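Local coordinates for protein 2-aminomuconic 6-semialdehyde dehydrogenase (Pseudomonas sp., PDB 7BZV) that probably catalyses the NAD-dependent oxidation of 2-aminomuconic 6-semialdehyde in the meta-cleavage pathway of 2-aminophenol breakdown, working as a tetramer, at residues D40-A45 with N204-F209; R111-I116 with H470-Y475; S179-G184 with P328-K333. All coordinates share one frame; numbering follows the deposited sequence.

In the fold
Followed from the N terminus, the chain first enters interaction 1, where helix 39-52 meets strand 203-205 and its exit loop, closing a loop of 158 residues. Before that loop closes, helix 95-119 opens interaction 2 at 111-116, and the 179-184 turn opens interaction 3. Interaction 1 therefore crosses both others. Interaction 3 closes at 328-333, well before interaction 2 closes at 470-475, so it lies within the span of interaction 2. Interactions 1 and 3 touch, with Phe209 CD2 3.4 Å from Glu180 OE2. Interaction 1 ties helix 39-52 to the cofactor-domain sheet, interaction 2 joins helix 95-119 to helix 468-474, and interaction 3 joins a cofactor-domain loop to the catalytic domain.

Interaction 1 of 3, residues D40-A45 with N204-F209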
loop_
_atom_site.group_PDB
_atom_site.type_symbol
_atom_site.label_atom_id
_atom_site.label_comp_id
_atom_site.label_asym_id
_atom_site.label_seq_id
_atom_site.Cartn_x
_atom_site.Cartn_y
_atom_site.Cartn_z
ATOM N N ASP B 40 11.176 -38.363 -19.639
ATOM C CA ASP B 40 9.777 -38.748 -19.794
ATOM C C ASP B 40 8.974 -38.431 -18.543
ATOM O O ASP B 40 7.841 -37.938 -18.623
ATOM C CB ASP B 40 9.664 -40.248 -20.089
ATOM C CG ASP B 40 9.880 -40.584 -21.542
ATOM O OD1 ASP B 40 9.973 -39.655 -22.368
ATOM O OD2 ASP B 40 9.954 -41.794 -21.853
ATOM N N LEU B 41 9.530 -38.761 -17.377
ATOM C CA LEU B 41 8.795 -38.571 -16.134
ATOM C C LEU B 41 8.628 -37.088 -15.833
ATOM O O LEU B 41 7.571 -36.654 -15.364
ATOM C CB LEU B 41 9.512 -39.290 -14.995
ATOM C CG LEU B 41 8.670 -39.412 -13.717
ATOM C CD1 LEU B 41 7.292 -39.975 -13.980
ATOM C CD2 LEU B 41 9.385 -40.254 -12.655
ATOM N N VAL B 42 9.659 -36.293 -16.113
ATOM C CA VAL B 42 9.536 -34.851 -15.951
ATOM C C VAL B 42 8.425 -34.321 -16.847
ATOM O O VAL B 42 7.593 -33.508 -16.429
ATOM C CB VAL B 42 10.877 -34.161 -16.243
ATOM C CG1 VAL B 42 10.678 -32.650 -16.352
ATOM C CG2 VAL B 42 11.887 -34.509 -15.153
ATOM N N ASP B 43 8.403 -34.766 -18.103
ATOM C CA ASP B 43 7.274 -34.469 -18.969
ATOM C C ASP B 43 5.969 -34.883 -18.302
ATOM O O ASP B 43 4.994 -34.125 -18.309
ATOM C CB ASP B 43 7.447 -35.187 -20.308
ATOM C CG ASP B 43 7.057 -34.324 -21.492
ATOM O OD1 ASP B 43 5.880 -33.913 -21.566
ATOM O OD2 ASP B 43 7.929 -34.062 -22.352
ATOM N N ALA B 44 5.929 -36.093 -17.724
ATOM C CA ALA B 44 4.717 -36.542 -17.037
ATOM C C ALA B 44 4.360 -35.603 -15.892
ATOM O O ALA B 44 3.187 -35.247 -15.706
ATOM C CB ALA B 44 4.902 -37.972 -16.528
ATOM N N ALA B 45 5.364 -35.153 -15.143
ATOM C CA ALA B 45 5.099 -34.238 -14.041
ATOM C C ALA B 45 4.517 -32.923 -14.543
ATOM O O ALA B 45 3.558 -32.397 -13.965
ATOM C CB ALA B 45 6.388 -34.008 -13.254
ATOM N N ASN B 204 4.705 -32.180 -7.370
ATOM C CA ASN B 204 5.428 -33.265 -8.021
ATOM C C ASN B 204 6.912 -33.171 -7.711
ATOM O O ASN B 204 7.490 -32.077 -7.693
ATOM C CB ASN B 204 5.230 -33.216 -9.525
ATOM C CG ASN B 204 3.789 -33.325 -9.924
ATOM O OD1 ASN B 204 3.185 -34.396 -9.850
ATOM N ND2 ASN B 204 3.211 -32.199 -10.329
ATOM N N LEU B 205 7.522 -34.323 -7.457
ATOM C CA LEU B 205 8.912 -34.413 -7.034
ATOM C C LEU B 205 9.646 -35.314 -8.015
ATOM O O LEU B 205 9.279 -36.487 -8.174
ATOM C CB LEU B 205 9.031 -34.975 -5.614
ATOM C CG LEU B 205 10.424 -35.353 -5.067
ATOM C CD1 LEU B 205 11.254 -34.149 -4.856
ATOM C CD2 LEU B 205 10.246 -36.115 -3.786
ATOM N N VAL B 206 10.664 -34.763 -8.674
ATOM C CA VAL B 206 11.553 -35.526 -9.545
ATOM C C VAL B 206 12.973 -35.404 -9.022
ATOM O O VAL B 206 13.450 -34.294 -8.765
ATOM C CB VAL B 206 11.487 -35.039 -11.001
ATOM C CG1 VAL B 206 10.158 -35.481 -11.623
ATOM C CG2 VAL B 206 11.655 -33.540 -11.090
ATOM N N HIS B 207 13.671 -36.532 -8.930
ATOM C CA HIS B 207 15.044 -36.541 -8.452
ATOM C C HIS B 207 16.061 -36.584 -9.596
ATOM O O HIS B 207 15.784 -37.053 -10.710
ATOM C CB HIS B 207 15.279 -37.734 -7.536
ATOM C CG HIS B 207 14.665 -37.588 -6.184
ATOM N ND1 HIS B 207 15.088 -36.641 -5.275
ATOM C CD2 HIS B 207 13.661 -38.267 -5.579
ATOM C CE1 HIS B 207 14.375 -36.749 -4.166
ATOM N NE2 HIS B 207 13.502 -37.727 -4.326
ATOM N N GLY B 208 17.245 -36.072 -9.312
ATOM C CA GLY B 208 18.384 -36.315 -10.177
ATOM C C GLY B 208 19.440 -35.238 -10.028
ATOM O O GLY B 208 19.570 -34.621 -8.971
ATOM N N PHE B 209 20.155 -35.020 -11.123
ATOM C CA PHE B 209 21.246 -34.068 -11.213
ATOM C C PHE B 209 20.802 -32.873 -12.050
ATOM O O PHE B 209 19.610 -32.677 -12.308
ATOM C CB PHE B 209 22.478 -34.783 -11.776
ATOM C CG PHE B 209 22.792 -36.062 -11.065
ATOM C CD1 PHE B 209 22.144 -37.243 -11.400
ATOM C CD2 PHE B 209 23.723 -36.077 -10.036
ATOM C CE1 PHE B 209 22.430 -38.430 -10.729
ATOM C CE2 PHE B 209 24.014 -37.255 -9.364
ATOM C CZ PHE B 209 23.364 -38.428 -9.706
#
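The carboxamide of Asn204 turns one face to Ala45: the carbonyl oxygen of Ala45 lies over that face, with Ala45 O 3.7 Å from Asn204 ND2, and the methyl of Ala45 is on the same side of the amide plane. This is packing and not a hydrogen bond, because the oxygen stands above the amide plane, off the line of the N-H bonds, which are used elsewhere. OD1 accepts from the backbone N of Asp10 and ND2 donates to the carbonyl of Gly201, which should hold the amide against rotation and satisfy both ends inside the protein. Closer to the backbone, Asn204 CB and Ala45 CB meet at 4.0 Å, and Asn204 CA is 6.1 Å from Ala45 CA, a spacing that the small alanine allows.

The arrangement is a helix laid over parallel strands, as in the Rossmann-like cofactor domain of aldehyde dehydrogenases: helix 39-52 covers strands 203-205 and 173-177, and Ala45 also reaches Val175 of the second strand.

One helical turn back, Val42 meets Val206, the two side chains roughly perpendicular. A single methyl of Val42 does the touching, CG2, which sits 4.0 Å from Val206 CG1 and 4.2 Å from Val206 CG2. With CG1 of Val42 anti to the backbone N (chi1 168°), CG2 is left anti to the carbonyl carbon, where it faces both branches of Val206. Val206 CG1 also approaches Ala45 CB, at 4.4 Å. Phe217 and Ile218 of helix 214-220 pack on Val42, and Ile218 reaches Val206 as well.

Interaction 2 of 3, residues R111-I116 with H470-Y475; sequences RNFADI and HSLNFY
Phe113 and Ile116, one turn apart on helix 95-119, meet Ser471 and Leu472 of helix 468-474 in a steep helix-helix crossing. The short axes run at a signed crossing angle of -78° and come no closer than 11.3 Å, so side chains, not backbones, bridge the gap. Helix 468-474 leads into strand 476-485, which pairs with strand 134-150 in the aldehyde dehydrogenase fold.

The apolar contacts centre on the two methyls of Leu472. CD1 lies 3.9 Å from Phe113 CD1, at an oblique approach to the ring, and the two side chains run alongside one another, pointing opposite ways. CD2 makes the closer contact to Ile116, which CD1 also reaches at its CG2. That branch of Ile116 is set anti to the backbone N while chi1 (-73°) carries CG1 beside it.

A second kind of contact joins the ring to a polar side chain. Phe113 CE1 sits 3.6 Å from Ser471 CB, and Phe113 CZ is 3.7 Å from Ser471 OG. That hydroxyl is hydrogen-bonded to the backbone N of Gly467, so the ring packs against an oxygen with its partner elsewhere. Pro166 of helix 156-169 touches both Phe113 and Ser471. Replacing Phe113 by an alanine would probably open a gap beside Leu472 CD1 and the Ser471 hydroxymethyl group.

At the flanks, Asp115 forms salt bridges to Arg70 of its own chain and to Arg70 of a second subunit, and His470 NE2 is hydrogen-bonded to Asp123 of a third subunit. Within the crossing, Ile116 CG2 and Leu472 CD2 come to 3.6 Å, methyl to methyl.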
loop_
_atom_site.group_PDB
_atom_site.type_symbol
_atom_site.label_atom_id
_atom_site.label_comp_id
_atom_site.label_asym_id
_atom_site.label_seq_id
_atom_site.Cartn_x
_atom_site.Cartn_y
_atom_site.Cartn_z
ATOM N N ARG B 111 3.508 -20.885 6.850
ATOM C CA ARG B 111 2.614 -20.044 7.654
ATOM C C ARG B 111 2.694 -18.583 7.244
ATOM O O ARG B 111 1.671 -17.884 7.202
ATOM C CB ARG B 111 2.946 -20.182 9.146
ATOM C CG ARG B 111 2.586 -21.537 9.657
ATOM C CD ARG B 111 2.817 -21.773 11.157
ATOM N NE ARG B 111 2.292 -23.087 11.488
ATOM C CZ ARG B 111 2.834 -23.928 12.376
ATOM N NH1 ARG B 111 3.923 -23.597 13.050
ATOM N NH2 ARG B 111 2.258 -25.093 12.592
ATOM N N ASN B 112 3.898 -18.080 6.988
ATOM C CA ASN B 112 4.038 -16.682 6.604
ATOM C C ASN B 112 3.299 -16.384 5.295
ATOM O O ASN B 112 2.678 -15.327 5.150
ATOM C CB ASN B 112 5.515 -16.319 6.458
ATOM C CG ASN B 112 6.295 -16.318 7.815
ATOM O OD1 ASN B 112 7.504 -16.079 7.839
ATOM N ND2 ASN B 112 5.605 -16.589 8.918
ATOM N N PHE B 113 3.493 -17.212 4.272
ATOM C CA PHE B 113 2.795 -16.944 3.013
ATOM C C PHE B 113 1.306 -17.211 3.124
ATOM O O PHE B 113 0.531 -16.619 2.365
ATOM C CB PHE B 113 3.444 -17.728 1.846
ATOM C CG PHE B 113 4.696 -17.072 1.370
ATOM C CD1 PHE B 113 4.620 -15.848 0.738
ATOM C CD2 PHE B 113 5.940 -17.595 1.676
ATOM C CE1 PHE B 113 5.755 -15.163 0.365
ATOM C CE2 PHE B 113 7.104 -16.910 1.304
ATOM C CZ PHE B 113 7.003 -15.695 0.652
ATOM N N ALA B 114 0.871 -18.078 4.037
ATOM C CA ALA B 114 -0.564 -18.154 4.276
ATOM C C ALA B 114 -1.120 -16.800 4.747
ATOM O O ALA B 114 -2.170 -16.348 4.269
ATOM C CB ALA B 114 -0.852 -19.256 5.290
ATOM N N ASP B 115 -0.428 -16.148 5.694
ATOM C CA ASP B 115 -0.837 -14.835 6.189
ATOM C C ASP B 115 -0.818 -13.795 5.075
ATOM O O ASP B 115 -1.766 -13.013 4.926
ATOM C CB ASP B 115 0.092 -14.369 7.335
ATOM C CG ASP B 115 -0.030 -15.196 8.595
ATOM O OD1 ASP B 115 -1.007 -15.952 8.788
ATOM O OD2 ASP B 115 0.903 -15.130 9.410
ATOM N N ILE B 116 0.259 -13.761 4.284
ATOM C CA ILE B 116 0.360 -12.787 3.189
ATOM C C ILE B 116 -0.761 -12.971 2.184
ATOM O O ILE B 116 -1.381 -12.010 1.722
ATOM C CB ILE B 116 1.722 -12.909 2.494
ATOM C CG1 ILE B 116 2.740 -12.326 3.469
ATOM C CG2 ILE B 116 1.749 -12.146 1.158
ATOM C CD1 ILE B 116 4.092 -12.873 3.368
ATOM N N HIS B 470 6.262 -9.393 -3.167
ATOM C CA HIS B 470 7.180 -9.601 -4.273
ATOM C C HIS B 470 7.146 -11.056 -4.711
ATOM O O HIS B 470 7.209 -11.357 -5.907
ATOM C CB HIS B 470 8.594 -9.207 -3.866
ATOM C CG HIS B 470 8.729 -7.781 -3.429
ATOM N ND1 HIS B 470 8.960 -6.748 -4.309
ATOM C CD2 HIS B 470 8.630 -7.216 -2.204
ATOM C CE1 HIS B 470 9.076 -5.617 -3.633
ATOM N NE2 HIS B 470 8.863 -5.872 -2.356
ATOM N N SER B 471 7.053 -11.981 -3.752
ATOM C CA SER B 471 6.867 -13.390 -4.118
ATOM C C SER B 471 5.526 -13.623 -4.788
ATOM O O SER B 471 5.446 -14.318 -5.806
ATOM C CB SER B 471 6.994 -14.278 -2.885
ATOM O OG SER B 471 8.334 -14.287 -2.471
ATOM N N LEU B 472 4.449 -13.072 -4.226
ATOM C CA LEU B 472 3.123 -13.361 -4.759
ATOM C C LEU B 472 2.965 -12.791 -6.162
ATOM O O LEU B 472 2.215 -13.336 -6.982
ATOM C CB LEU B 472 2.026 -12.799 -3.845
ATOM C CG LEU B 472 1.285 -13.783 -2.923
ATOM C CD1 LEU B 472 2.305 -14.558 -2.173
ATOM C CD2 LEU B 472 0.341 -13.047 -2.026
ATOM N N ASN B 473 3.648 -11.690 -6.455
ATOM C CA ASN B 473 3.567 -11.155 -7.802
ATOM C C ASN B 473 4.472 -11.915 -8.742
ATOM O O ASN B 473 4.193 -11.986 -9.943
ATOM C CB ASN B 473 3.879 -9.662 -7.804
ATOM C CG ASN B 473 2.730 -8.849 -7.217
ATOM O OD1 ASN B 473 1.621 -9.358 -7.027
ATOM N ND2 ASN B 473 2.982 -7.579 -6.953
ATOM N N PHE B 474 5.553 -12.512 -8.246
ATOM C CA PHE B 474 6.346 -13.248 -9.208
ATOM C C PHE B 474 5.654 -14.533 -9.655
ATOM O O PHE B 474 5.723 -14.881 -10.832
ATOM C CB PHE B 474 7.711 -13.640 -8.694
ATOM C CG PHE B 474 8.442 -14.570 -9.653
ATOM C CD1 PHE B 474 9.017 -14.073 -10.830
ATOM C CD2 PHE B 474 8.527 -15.935 -9.405
ATOM C CE1 PHE B 474 9.688 -14.927 -11.713
ATOM C CE2 PHE B 474 9.185 -16.798 -10.292
ATOM C CZ PHE B 474 9.772 -16.300 -11.439
ATOM N N TYR B 475 5.101 -15.307 -8.712
ATOM C CA TYR B 475 4.490 -16.608 -8.999
ATOM C C TYR B 475 3.049 -16.507 -9.515
ATOM O O TYR B 475 2.317 -17.514 -9.543
ATOM C CB TYR B 475 4.548 -17.440 -7.727
ATOM C CG TYR B 475 5.964 -17.795 -7.307
ATOM C CD1 TYR B 475 6.664 -18.778 -7.974
ATOM C CD2 TYR B 475 6.580 -17.169 -6.254
ATOM C CE1 TYR B 475 7.914 -19.137 -7.619
ATOM C CE2 TYR B 475 7.862 -17.523 -5.881
ATOM C CZ TYR B 475 8.507 -18.487 -6.567
ATOM O OH TYR B 475 9.766 -18.839 -6.218
#

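Interaction 3 of 3, residues S179-G184 with P328-K333. With GOL (glycerol), chain J.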
loop_
_atom_site.group_PDB
_atom_site.type_symbol
_atom_site.label_atom_id
_atom_site.label_comp_id
_atom_site.label_asym_id
_atom_site.label_seq_id
_atom_site.Cartn_x
_atom_site.Cartn_y
_atom_site.Cartn_z
ATOM N N SER B 179 18.397 -31.041 -4.594
ATOM C CA SER B 179 19.778 -31.396 -4.887
ATOM C C SER B 179 19.974 -32.901 -4.750
ATOM O O SER B 179 19.460 -33.528 -3.817
ATOM C CB SER B 179 20.728 -30.690 -3.931
ATOM O OG SER B 179 22.021 -31.274 -4.016
ATOM N N GLU B 180 20.781 -33.470 -5.654
ATOM C CA GLU B 180 21.148 -34.880 -5.550
ATOM C C GLU B 180 21.732 -35.206 -4.183
ATOM O O GLU B 180 21.601 -36.338 -3.700
ATOM C CB GLU B 180 22.165 -35.267 -6.659
ATOM C CG GLU B 180 23.403 -34.350 -6.791
ATOM C CD GLU B 180 23.238 -33.250 -7.845
ATOM O OE1 GLU B 180 22.166 -32.580 -7.896
ATOM O OE2 GLU B 180 24.195 -33.040 -8.619
ATOM N N ASP B 181 22.384 -34.236 -3.538
ATOM C CA ASP B 181 22.955 -34.518 -2.230
ATOM C C ASP B 181 21.926 -34.494 -1.114
ATOM O O ASP B 181 22.195 -35.012 -0.022
ATOM C CB ASP B 181 24.033 -33.501 -1.867
ATOM C CG ASP B 181 25.323 -33.755 -2.565
ATOM O OD1 ASP B 181 26.095 -34.627 -2.134
ATOM O OD2 ASP B 181 25.561 -33.068 -3.557
ATOM N N THR B 182 20.784 -33.850 -1.319
ATOM C CA THR B 182 19.857 -33.606 -0.220
ATOM C C THR B 182 18.443 -33.946 -0.665
ATOM O O THR B 182 17.572 -33.079 -0.737
ATOM C CB THR B 182 20.006 -32.163 0.275
ATOM O OG1 THR B 182 19.869 -31.233 -0.814
ATOM C CG2 THR B 182 21.372 -31.992 0.847
ATOM N N PRO B 183 18.172 -35.234 -0.931
ATOM C CA PRO B 183 16.828 -35.631 -1.398
ATOM C C PRO B 183 15.784 -35.802 -0.303
ATOM O O PRO B 183 14.581 -35.841 -0.610
ATOM C CB PRO B 183 17.092 -36.978 -2.092
ATOM C CG PRO B 183 18.286 -37.558 -1.278
ATOM C CD PRO B 183 19.147 -36.355 -0.990
ATOM N N GLY B 184 16.192 -35.925 0.950
ATOM C CA GLY B 184 15.304 -36.396 2.001
ATOM C C GLY B 184 14.137 -35.505 2.378
ATOM O O GLY B 184 12.974 -35.925 2.322
ATOM N N PRO B 328 30.474 -31.264 9.236
ATOM C CA PRO B 328 31.276 -31.353 8.010
ATOM C C PRO B 328 30.721 -30.404 6.948
ATOM O O PRO B 328 29.709 -29.741 7.153
ATOM C CB PRO B 328 31.121 -32.825 7.597
ATOM C CG PRO B 328 29.722 -33.179 8.078
ATOM C CD PRO B 328 29.508 -32.371 9.342
ATOM N N LEU B 329 31.430 -30.316 5.825
ATOM C CA LEU B 329 30.887 -29.737 4.608
ATOM C C LEU B 329 29.898 -30.717 3.969
ATOM O O LEU B 329 29.696 -31.835 4.445
ATOM C CB LEU B 329 32.022 -29.404 3.650
ATOM C CG LEU B 329 33.025 -28.349 4.109
ATOM C CD1 LEU B 329 34.037 -28.069 3.016
ATOM C CD2 LEU B 329 32.261 -27.080 4.546
ATOM N N ILE B 330 29.279 -30.322 2.856
ATOM C CA ILE B 330 28.182 -31.130 2.321
ATOM C C ILE B 330 28.664 -32.436 1.698
ATOM O O ILE B 330 27.944 -33.444 1.724
ATOM C CB ILE B 330 27.387 -30.338 1.273
ATOM C CG1 ILE B 330 26.200 -31.156 0.735
ATOM C CG2 ILE B 330 28.305 -30.012 0.101
ATOM C CD1 ILE B 330 25.186 -31.562 1.763
ATOM N N SER B 331 29.834 -32.433 1.071
ATOM C CA SER B 331 30.290 -33.609 0.347
ATOM C C SER B 331 31.801 -33.604 0.187
ATOM O O SER B 331 32.458 -32.559 0.277
ATOM C CB SER B 331 29.667 -33.662 -1.039
ATOM O OG SER B 331 30.259 -32.621 -1.804
ATOM N N SER B 332 32.337 -34.792 -0.135
ATOM C CA SER B 332 33.764 -34.907 -0.438
ATOM C C SER B 332 34.157 -33.981 -1.583
ATOM O O SER B 332 35.228 -33.366 -1.562
ATOM C CB SER B 332 34.119 -36.363 -0.801
ATOM O OG SER B 332 33.333 -36.808 -1.899
ATOM N N LYS B 333 33.308 -33.887 -2.603
ATOM C CA LYS B 333 33.593 -33.010 -3.733
ATOM C C LYS B 333 33.642 -31.549 -3.292
ATOM O O LYS B 333 34.562 -30.811 -3.660
ATOM C CB LYS B 333 32.534 -33.218 -4.819
ATOM C CG LYS B 333 32.641 -32.315 -6.033
ATOM C CD LYS B 333 31.794 -32.883 -7.177
ATOM C CE LYS B 333 32.032 -32.161 -8.496
ATOM N NZ LYS B 333 30.905 -32.362 -9.459
HETATM C C1 GOL J . 28.532 -30.590 -4.298
HETATM O O1 GOL J . 28.297 -31.956 -3.848
HETATM C C2 GOL J . 27.752 -30.420 -5.657
HETATM O O2 GOL J . 28.399 -31.090 -6.667
HETATM C C3 GOL J . 26.351 -30.912 -5.288
HETATM O O3 GOL J . 25.503 -30.684 -6.390
HETATM O O HOH W 1 25.580 -34.891 0.754
#
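A type I beta turn from Ser179 to Thr182, in the loop between strand 173-177 and helix 184-196, faces the N-cap of helix 332-348; across this seam Asp181 meets both Ile330 and Ser331, and Thr182 meets Ile330. The turn is closed by Thr182 N donating to Ser179 O, and an ST turn overlies it, with Asp181 N donating to Ser179 OG at 3.0 Å and 151°. In relatives, this loop borders the adenosine half of bound NAD, whereas helix 332-348 belongs to the catalytic domain.

The apolar part runs through Ile330. Its chi1 (-178°) carries CG1 toward the turn and the chain then bends, bringing Ile330 CD1 to 3.9 Å from Thr182 CG2, the two side chains set crosswise. Farther back, Ile330 CG1 lies 4.1 Å from Asp181 CB, and Thr91 of helix 80-91 packs on Ile330 too. Asp181 OD1 packs 3.9 Å from Ser331 CB.

The polar part is indirect. A water lies 2.9 Å from both Asp181 OD1 and Ile330 O and can donate to each, though it has more acceptors nearby than protons. Ser331 OG caps the helix by accepting from His334 N and donates to glycerol O1 at 2.9 Å. Glycerol O3 makes only a weak bond to Glu180 OE2; that from glycerol O1 to Asp181 OD2 is doubtful, because this carboxylate oxygen is modelled too close to the glycerol, itself probably left from crystallisation.

Asp181 OD1, in an ionised carboxylate, and Ile330 O are both acceptors and could not bond to each other, so a donor such as this water lets them lie across from one another.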